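Local coordinates for D-hydantoinase (Ralstonia pickettii, PDB 1NFG), which probably catalyses the stereospecific hydrolysis of the cyclic amide bond of D-hydantoin derivatives, using two zinc ions per subunit, at residues D55-V60 / E260-Y265; L177-A182 / K371-F376; L266-E271 / Y283-P288. All coordinates share one frame; numbering follows the deposited sequence.

Contact 1: residues D55-V60 / E260-Y265; sequences DVHTHV and ETCTHY. With ZN (zinc ion), chain E.
His57 and Glu260 meet across the inside of the TIM barrel of this amidohydrolase. His57 belongs to the His-X-His zinc motif at the C-terminal end of strand 48-58. Glu260 comes from strand 257-262. The two side chains cross at about a right angle. Their flat ends are closer to parallel, with the imidazole and carboxylate planes 28° apart. His57 carries CG anti to its own N (chi1 -168°), which sends the ring into the barrel toward the other strand. There ND1 donates to Glu260 OE2 at 3.0 Å. The bond is nearly straight, with an angle of 166° at the hydrogen. OE2 is approached on its syn side and lies close to the ring plane. This bond and the metal bond through NE2 together hold the rotation of the imidazole.

Glu260 reaches the ring by a bent chain. Its OE2 also accepts from His237 N, and its OE1 accepts from Tyr234 OH, so both oxygens of this buried carboxylate are held. Such a carboxylate would probably raise the electron density on the zinc-bound nitrogen. Val56 CG2 adds a looser contact, 4.0 Å from Glu260 OE1. Cys262 SG approaches the His57 ring obliquely, 4.9 Å from its centroid.

An Asx turn steadies the backbone, with His57 N donating a hydrogen bond to Asp55 OD1 at 3.0 Å. Asp55 OD2 is bonded to Ser312 OG. The zinc ion lies beyond the far side of the His57 ring from Glu260. Carboxylated Lys148 and Asp313 complete its site. His57 NE2 binds the metal at 2.4 Å, and His59 NE2 binds it at 2.3 Å.

Contact 2: residues L177-A182 / K371-F376; sequences LVMVHA and KVFGMF. With ZN (zinc ion), chain F.
The backbones of 177-182 and 371-376 stay well apart, with Leu177 and Phe373 the nearest pair at 8.4 Å between CA atoms, so side chains alone bridge them. Met179 lies on strand 178-180, with Leu177 two residues earlier. Val372 ends helix 358-372, and Phe373 is the first residue beyond it.

Phe373 has CG anti to its carbonyl carbon (chi1 -63°), and this brings the ring carbon CE1 to Leu177 and Met179. Leu177 CD2 comes within 3.9 Å of Phe373 CE1, with the two side chains at about a right angle. The same methyl is 4.1 Å from Val372 CG1, so it touches both neighbours at the helix end. Val372 CG1 also sits over the centre of the Phe373 ring and backs one face. Met179 is bent at its last torsion. Its SD is 4.0 Å from Phe373 CE1 and 5.1 Å from the ring centroid. This is an oblique Met-aromatic contact, 65° off the ring normal. Tyr234 and His122 meet the same phenyl group edge-to-face.

No hydrogen bond crosses between the segments. The helix closes with a Schellman motif: Gly374, at positive phi, is its C-prime residue, and Gly374 N makes a weak bond to Lys371 O. In the last turn of the helix, Lys371 NZ forms a salt bridge with Asp14 of a neighbouring subunit.

Two residues on from Met179, His181 ND1 binds the second zinc ion at 2.4 Å. The arrangement is consistent with a TIM-barrel amidohydrolase, where metal ligands sit at the C-terminal ends of the strands and apolar residues pack earlier along them.

Contact 3: residues L266-E271 / Y283-P288; sequences LYLTKE and YVFTPP
The Tyr283 and Phe285 rings both turn an edge to Leu268 CD1. Tyr283 CD1 lies 3.5 Å from that methyl, and Phe285 CE2 lies 3.7 Å from it. In both cases the carbon is near the ring plane, so neither ring offers it a face. One face of the Phe285 ring is instead met by Tyr283 O, 3.3 Å above the plane and offset toward the rim. His264 meets the Phe285 ring edge-to-face.

Leu268 is the whole contribution of 266-271 to these close contacts. It carries CG anti to its carbonyl carbon (chi1 -49°), and CD1 touches both aromatic edges. It crosses Tyr283 at about a right angle and Phe285 obliquely. The backbone between the rings is sharply turned: Val284 centres an inverse gamma turn, and Phe285 N makes a weak bond to Tyr283 O.

Both segments belong to the long loop between strand 257-262 and helix 292-303. Leu268 O bonds to His295 NE2 on that helix. On the other segment, Phe285 O bonds to His206 NE2. Thr286, which is joined to Pro287 by a cis peptide bond, bonds through OG1 to Asn335. Both Thr286 and Asn335 probably bind substrate.

The contact is wholly apolar and buried. It therefore joins the two arms of the loop by shape and exclusion of water, while polar bonds to other parts of the chain fix each arm.

Contact 1 supplies His57 and His59 to one zinc ion, and contact 2 supplies His181 to the other. Contact 3 lies beside the site, with the Phe285 side chain about 9 Å from a zinc ion. The centres of contacts 1 and 2 are about 12 Å apart, and Val56 CG2 packs 3.5 Å from Phe373 CE2. Contact 3 follows directly on contact 1 along the chain, with centres about 13 Å apart. Tyr265 OH lies 2.8 Å from Pro287 O, a probable hydrogen bond, and His264 CD2 is 3.4 Å from Phe285 CE1. Contacts 2 and 3 are about 23 Å apart between centres. They still meet where His181 CE1, of a metal ligand, is 3.6 Å from CG2 of Thr286, a probable substrate-binding residue.

Contact 1: residues D55-V60 / E260-Y265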
# COMPACT_ATOMS: atom_id res chain seq x y z
N ASP A 55 -20.09 -23.60 13.08
CA ASP A 55 -19.15 -23.77 11.97
C ASP A 55 -19.82 -23.56 10.61
O ASP A 55 -20.47 -24.46 10.09
CB ASP A 55 -18.55 -25.17 12.04
CG ASP A 55 -17.34 -25.32 11.16
OD1 ASP A 55 -17.21 -24.53 10.20
OD2 ASP A 55 -16.53 -26.22 11.43
N VAL A 56 -19.64 -22.38 10.03
CA VAL A 56 -20.26 -22.07 8.75
C VAL A 56 -19.50 -22.55 7.51
O VAL A 56 -19.78 -22.10 6.40
CB VAL A 56 -20.52 -20.54 8.62
CG1 VAL A 56 -21.33 -20.06 9.81
CG2 VAL A 56 -19.20 -19.78 8.51
N HIS A 57 -18.56 -23.47 7.69
CA HIS A 57 -17.82 -23.97 6.54
C HIS A 57 -17.50 -25.46 6.67
O HIS A 57 -16.39 -25.82 7.05
CB HIS A 57 -16.53 -23.17 6.35
CG HIS A 57 -15.83 -23.43 5.04
ND1 HIS A 57 -15.03 -22.48 4.43
CD2 HIS A 57 -15.82 -24.51 4.23
CE1 HIS A 57 -14.56 -22.97 3.30
NE2 HIS A 57 -15.03 -24.20 3.15
N THR A 58 -18.48 -26.30 6.34
CA THR A 58 -18.29 -27.74 6.40
C THR A 58 -18.71 -28.47 5.13
O THR A 58 -19.55 -27.98 4.36
CB THR A 58 -19.10 -28.38 7.56
OG1 THR A 58 -20.50 -28.07 7.41
CG2 THR A 58 -18.62 -27.87 8.90
N HIS A 59 -18.11 -29.63 4.93
CA HIS A 59 -18.40 -30.51 3.80
C HIS A 59 -18.56 -31.87 4.47
O HIS A 59 -17.81 -32.81 4.22
CB HIS A 59 -17.24 -30.51 2.82
CG HIS A 59 -16.93 -29.16 2.24
ND1 HIS A 59 -17.85 -28.44 1.52
CD2 HIS A 59 -15.81 -28.41 2.29
CE1 HIS A 59 -17.31 -27.29 1.14
NE2 HIS A 59 -16.08 -27.25 1.60
N VAL A 60 -19.55 -31.92 5.35
CA VAL A 60 -19.90 -33.09 6.14
C VAL A 60 -20.02 -34.41 5.37
O VAL A 60 -19.49 -35.44 5.80
CB VAL A 60 -21.19 -32.80 6.91
CG1 VAL A 60 -21.68 -34.03 7.59
CG2 VAL A 60 -20.94 -31.71 7.94
N GLU A 260 -12.91 -14.86 6.08
CA GLU A 260 -12.76 -15.77 7.21
C GLU A 260 -11.45 -16.53 7.05
O GLU A 260 -10.74 -16.36 6.06
CB GLU A 260 -13.91 -16.78 7.22
CG GLU A 260 -14.07 -17.53 5.89
CD GLU A 260 -14.62 -18.95 6.04
OE1 GLU A 260 -15.66 -19.12 6.70
OE2 GLU A 260 -14.00 -19.89 5.48
N THR A 261 -11.12 -17.36 8.04
CA THR A 261 -9.93 -18.21 7.97
C THR A 261 -10.37 -19.54 8.55
O THR A 261 -11.51 -19.68 9.01
CB THR A 261 -8.74 -17.74 8.81
OG1 THR A 261 -8.70 -16.31 8.82
CG2 THR A 261 -7.44 -18.25 8.19
N CYS A 262 -9.46 -20.51 8.53
CA CYS A 262 -9.80 -21.82 9.04
C CYS A 262 -8.70 -22.32 9.95
O CYS A 262 -7.51 -22.13 9.67
CB CYS A 262 -10.06 -22.78 7.88
SG CYS A 262 -11.37 -22.20 6.72
N THR A 263 -9.11 -22.95 11.04
CA THR A 263 -8.21 -23.48 12.04
C THR A 263 -6.82 -23.86 11.56
O THR A 263 -5.83 -23.33 12.06
CB THR A 263 -8.85 -24.70 12.70
OG1 THR A 263 -10.23 -24.43 12.96
CG2 THR A 263 -8.13 -25.03 14.00
N HIS A 264 -6.74 -24.77 10.59
CA HIS A 264 -5.44 -25.23 10.10
C HIS A 264 -4.52 -24.17 9.51
O HIS A 264 -3.31 -24.36 9.45
CB HIS A 264 -5.61 -26.40 9.12
CG HIS A 264 -6.63 -26.16 8.05
ND1 HIS A 264 -7.97 -25.96 8.32
CD2 HIS A 264 -6.50 -26.06 6.70
CE1 HIS A 264 -8.62 -25.75 7.19
NE2 HIS A 264 -7.75 -25.80 6.19
N TYR A 265 -5.09 -23.04 9.09
CA TYR A 265 -4.27 -21.97 8.54
C TYR A 265 -3.61 -21.15 9.64
O TYR A 265 -2.87 -20.20 9.36
CB TYR A 265 -5.12 -21.09 7.63
CG TYR A 265 -5.59 -21.83 6.40
CD1 TYR A 265 -4.66 -22.37 5.50
CD2 TYR A 265 -6.94 -22.01 6.15
CE1 TYR A 265 -5.08 -23.08 4.39
CE2 TYR A 265 -7.37 -22.73 5.03
CZ TYR A 265 -6.44 -23.26 4.15
OH TYR A 265 -6.86 -23.96 3.05
ZN ZN E . -14.45 -25.61 1.32

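Contact 2: residues L177-A182 / K371-F376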
# COMPACT_ATOMS: atom_id res chain seq x y z
N LEU A 177 -25.91 -13.49 0.07
CA LEU A 177 -24.48 -13.25 0.15
C LEU A 177 -23.69 -14.25 -0.68
O LEU A 177 -23.81 -15.46 -0.49
CB LEU A 177 -24.02 -13.33 1.61
CG LEU A 177 -22.51 -13.18 1.85
CD1 LEU A 177 -22.10 -11.75 1.58
CD2 LEU A 177 -22.17 -13.58 3.27
N VAL A 178 -22.87 -13.74 -1.59
CA VAL A 178 -22.06 -14.61 -2.42
C VAL A 178 -20.76 -14.98 -1.70
O VAL A 178 -20.08 -14.11 -1.17
CB VAL A 178 -21.71 -13.94 -3.77
CG1 VAL A 178 -20.79 -14.84 -4.57
CG2 VAL A 178 -22.99 -13.66 -4.55
N MET A 179 -20.44 -16.26 -1.69
CA MET A 179 -19.22 -16.76 -1.07
C MET A 179 -18.35 -17.27 -2.22
O MET A 179 -18.88 -17.75 -3.23
CB MET A 179 -19.55 -17.91 -0.13
CG MET A 179 -20.54 -17.56 0.94
SD MET A 179 -20.86 -18.97 1.99
CE MET A 179 -22.31 -19.53 1.25
N VAL A 180 -17.04 -17.17 -2.08
CA VAL A 180 -16.18 -17.62 -3.16
C VAL A 180 -14.84 -18.22 -2.75
O VAL A 180 -14.17 -17.73 -1.84
CB VAL A 180 -15.91 -16.46 -4.16
CG1 VAL A 180 -15.40 -15.25 -3.44
CG2 VAL A 180 -14.89 -16.90 -5.19
N HIS A 181 -14.48 -19.30 -3.43
CA HIS A 181 -13.21 -19.98 -3.23
C HIS A 181 -12.32 -19.24 -4.23
O HIS A 181 -12.46 -19.41 -5.44
CB HIS A 181 -13.35 -21.45 -3.64
CG HIS A 181 -12.05 -22.19 -3.69
ND1 HIS A 181 -11.72 -23.17 -2.77
CD2 HIS A 181 -11.02 -22.13 -4.55
CE1 HIS A 181 -10.54 -23.67 -3.07
NE2 HIS A 181 -10.09 -23.06 -4.15
N ALA A 182 -11.42 -18.39 -3.73
CA ALA A 182 -10.59 -17.59 -4.61
C ALA A 182 -9.17 -18.05 -4.91
O ALA A 182 -8.23 -17.81 -4.14
CB ALA A 182 -10.56 -16.14 -4.11
N LYS A 371 -24.29 -13.99 13.25
CA LYS A 371 -24.76 -12.69 12.79
C LYS A 371 -24.72 -12.60 11.28
O LYS A 371 -25.73 -12.30 10.64
CB LYS A 371 -23.90 -11.57 13.38
CG LYS A 371 -24.17 -11.25 14.83
CD LYS A 371 -23.27 -10.13 15.30
CE LYS A 371 -23.61 -9.69 16.71
NZ LYS A 371 -22.66 -8.64 17.19
N VAL A 372 -23.55 -12.86 10.70
CA VAL A 372 -23.39 -12.77 9.25
C VAL A 372 -24.36 -13.66 8.47
O VAL A 372 -25.04 -13.18 7.57
CB VAL A 372 -21.94 -13.12 8.83
CG1 VAL A 372 -21.81 -13.11 7.31
CG2 VAL A 372 -20.98 -12.13 9.46
N PHE A 373 -24.43 -14.93 8.83
CA PHE A 373 -25.30 -15.86 8.11
C PHE A 373 -26.76 -15.97 8.56
O PHE A 373 -27.39 -17.02 8.40
CB PHE A 373 -24.61 -17.22 8.08
CG PHE A 373 -23.31 -17.19 7.32
CD1 PHE A 373 -23.31 -17.13 5.92
CD2 PHE A 373 -22.09 -17.14 7.99
CE1 PHE A 373 -22.11 -17.02 5.20
CE2 PHE A 373 -20.88 -17.02 7.28
CZ PHE A 373 -20.90 -16.96 5.88
N GLY A 374 -27.29 -14.88 9.10
CA GLY A 374 -28.68 -14.79 9.52
C GLY A 374 -29.28 -15.80 10.47
O GLY A 374 -30.35 -16.34 10.19
N MET A 375 -28.62 -16.05 11.60
CA MET A 375 -29.12 -17.00 12.59
C MET A 375 -29.11 -16.35 13.97
O MET A 375 -29.36 -17.02 14.98
CB MET A 375 -28.24 -18.24 12.62
CG MET A 375 -28.10 -18.94 11.29
SD MET A 375 -27.09 -20.41 11.45
CE MET A 375 -25.44 -19.71 11.43
N PHE A 376 -28.80 -15.06 14.00
CA PHE A 376 -28.71 -14.29 15.24
C PHE A 376 -30.00 -13.50 15.44
O PHE A 376 -30.54 -12.94 14.49
CB PHE A 376 -27.49 -13.35 15.14
CG PHE A 376 -27.31 -12.43 16.31
CD1 PHE A 376 -27.95 -11.19 16.34
CD2 PHE A 376 -26.49 -12.79 17.38
CE1 PHE A 376 -27.77 -10.32 17.44
CE2 PHE A 376 -26.31 -11.93 18.47
CZ PHE A 376 -26.95 -10.69 18.49
ZN ZN F . -12.53 -24.27 -0.81
O HOH W 1 -11.46 -26.00 -0.02

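Contact 3: residues L266-E271 / Y283-P288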
# COMPACT_ATOMS: atom_id res chain seq x y z
N LEU A 266 -3.87 -21.52 10.89
CA LEU A 266 -3.28 -20.85 12.04
C LEU A 266 -2.28 -21.78 12.70
O LEU A 266 -1.62 -21.41 13.68
CB LEU A 266 -4.36 -20.49 13.07
CG LEU A 266 -5.53 -19.61 12.67
CD1 LEU A 266 -6.52 -19.56 13.82
CD2 LEU A 266 -5.05 -18.20 12.32
N TYR A 267 -2.14 -22.99 12.17
CA TYR A 267 -1.26 -23.97 12.78
C TYR A 267 -0.38 -24.78 11.85
O TYR A 267 0.71 -25.20 12.25
CB TYR A 267 -2.11 -24.95 13.61
CG TYR A 267 -2.70 -24.33 14.85
CD1 TYR A 267 -1.94 -24.18 16.00
CD2 TYR A 267 -4.03 -23.89 14.87
CE1 TYR A 267 -2.47 -23.61 17.15
CE2 TYR A 267 -4.57 -23.31 16.01
CZ TYR A 267 -3.78 -23.18 17.15
OH TYR A 267 -4.29 -22.60 18.29
N LEU A 268 -0.83 -25.03 10.63
CA LEU A 268 -0.05 -25.84 9.71
C LEU A 268 0.73 -25.04 8.68
O LEU A 268 0.39 -23.90 8.37
CB LEU A 268 -0.97 -26.85 9.02
CG LEU A 268 -1.88 -27.62 9.99
CD1 LEU A 268 -2.70 -28.64 9.22
CD2 LEU A 268 -1.05 -28.31 11.06
N THR A 269 1.80 -25.63 8.16
CA THR A 269 2.64 -24.96 7.17
C THR A 269 2.94 -25.91 6.03
O THR A 269 2.86 -27.13 6.20
CB THR A 269 3.97 -24.52 7.76
OG1 THR A 269 4.74 -25.69 8.09
CG2 THR A 269 3.75 -23.69 9.02
N LYS A 270 3.32 -25.36 4.88
CA LYS A 270 3.62 -26.18 3.72
C LYS A 270 4.68 -27.23 4.03
O LYS A 270 4.75 -28.26 3.37
CB LYS A 270 4.05 -25.32 2.54
CG LYS A 270 5.40 -24.68 2.68
CD LYS A 270 5.80 -23.99 1.39
CE LYS A 270 7.22 -23.45 1.47
NZ LYS A 270 7.61 -22.79 0.20
N GLU A 271 5.51 -26.98 5.04
CA GLU A 271 6.54 -27.94 5.40
C GLU A 271 5.90 -29.24 5.89
O GLU A 271 6.52 -30.30 5.85
CB GLU A 271 7.47 -27.38 6.48
CG GLU A 271 8.51 -26.39 5.97
CD GLU A 271 7.89 -25.15 5.34
OE1 GLU A 271 7.03 -24.52 6.00
OE2 GLU A 271 8.28 -24.80 4.20
N TYR A 283 -1.98 -33.45 4.80
CA TYR A 283 -2.07 -31.99 4.79
C TYR A 283 -2.35 -31.40 3.44
O TYR A 283 -2.15 -30.20 3.23
CB TYR A 283 -0.79 -31.42 5.38
CG TYR A 283 -0.54 -32.02 6.73
CD1 TYR A 283 -1.21 -31.55 7.85
CD2 TYR A 283 0.27 -33.15 6.87
CE1 TYR A 283 -1.09 -32.20 9.08
CE2 TYR A 283 0.39 -33.80 8.08
CZ TYR A 283 -0.29 -33.32 9.18
OH TYR A 283 -0.20 -33.98 10.38
N VAL A 284 -2.82 -32.23 2.52
CA VAL A 284 -3.14 -31.74 1.20
C VAL A 284 -4.55 -31.17 1.19
O VAL A 284 -5.53 -31.89 0.95
CB VAL A 284 -3.02 -32.85 0.14
CG1 VAL A 284 -3.52 -32.34 -1.21
CG2 VAL A 284 -1.58 -33.31 0.02
N PHE A 285 -4.65 -29.88 1.49
CA PHE A 285 -5.93 -29.19 1.47
C PHE A 285 -5.72 -27.91 0.68
O PHE A 285 -4.58 -27.52 0.41
CB PHE A 285 -6.44 -28.89 2.89
CG PHE A 285 -5.38 -28.39 3.82
CD1 PHE A 285 -4.89 -27.09 3.71
CD2 PHE A 285 -4.89 -29.21 4.83
CE1 PHE A 285 -3.92 -26.63 4.58
CE2 PHE A 285 -3.92 -28.76 5.71
CZ PHE A 285 -3.44 -27.46 5.59
N THR A 286 -6.82 -27.27 0.29
CA THR A 286 -6.74 -26.07 -0.52
C THR A 286 -7.52 -24.88 0.02
O THR A 286 -8.64 -25.04 0.50
CB THR A 286 -7.24 -26.39 -1.94
OG1 THR A 286 -6.41 -27.40 -2.53
CG2 THR A 286 -7.25 -25.15 -2.82
N PRO A 287 -6.93 -23.67 -0.03
CA PRO A 287 -5.59 -23.41 -0.58
C PRO A 287 -4.53 -24.13 0.24
O PRO A 287 -4.80 -24.62 1.33
CB PRO A 287 -5.48 -21.89 -0.50
CG PRO A 287 -6.88 -21.46 -0.80
CD PRO A 287 -7.69 -22.41 0.08
N PRO A 288 -3.29 -24.19 -0.27
CA PRO A 288 -2.19 -24.87 0.43
C PRO A 288 -1.80 -24.25 1.76
O PRO A 288 -2.00 -23.05 1.98
CB PRO A 288 -1.03 -24.79 -0.57
CG PRO A 288 -1.69 -24.53 -1.88
CD PRO A 288 -2.80 -23.60 -1.53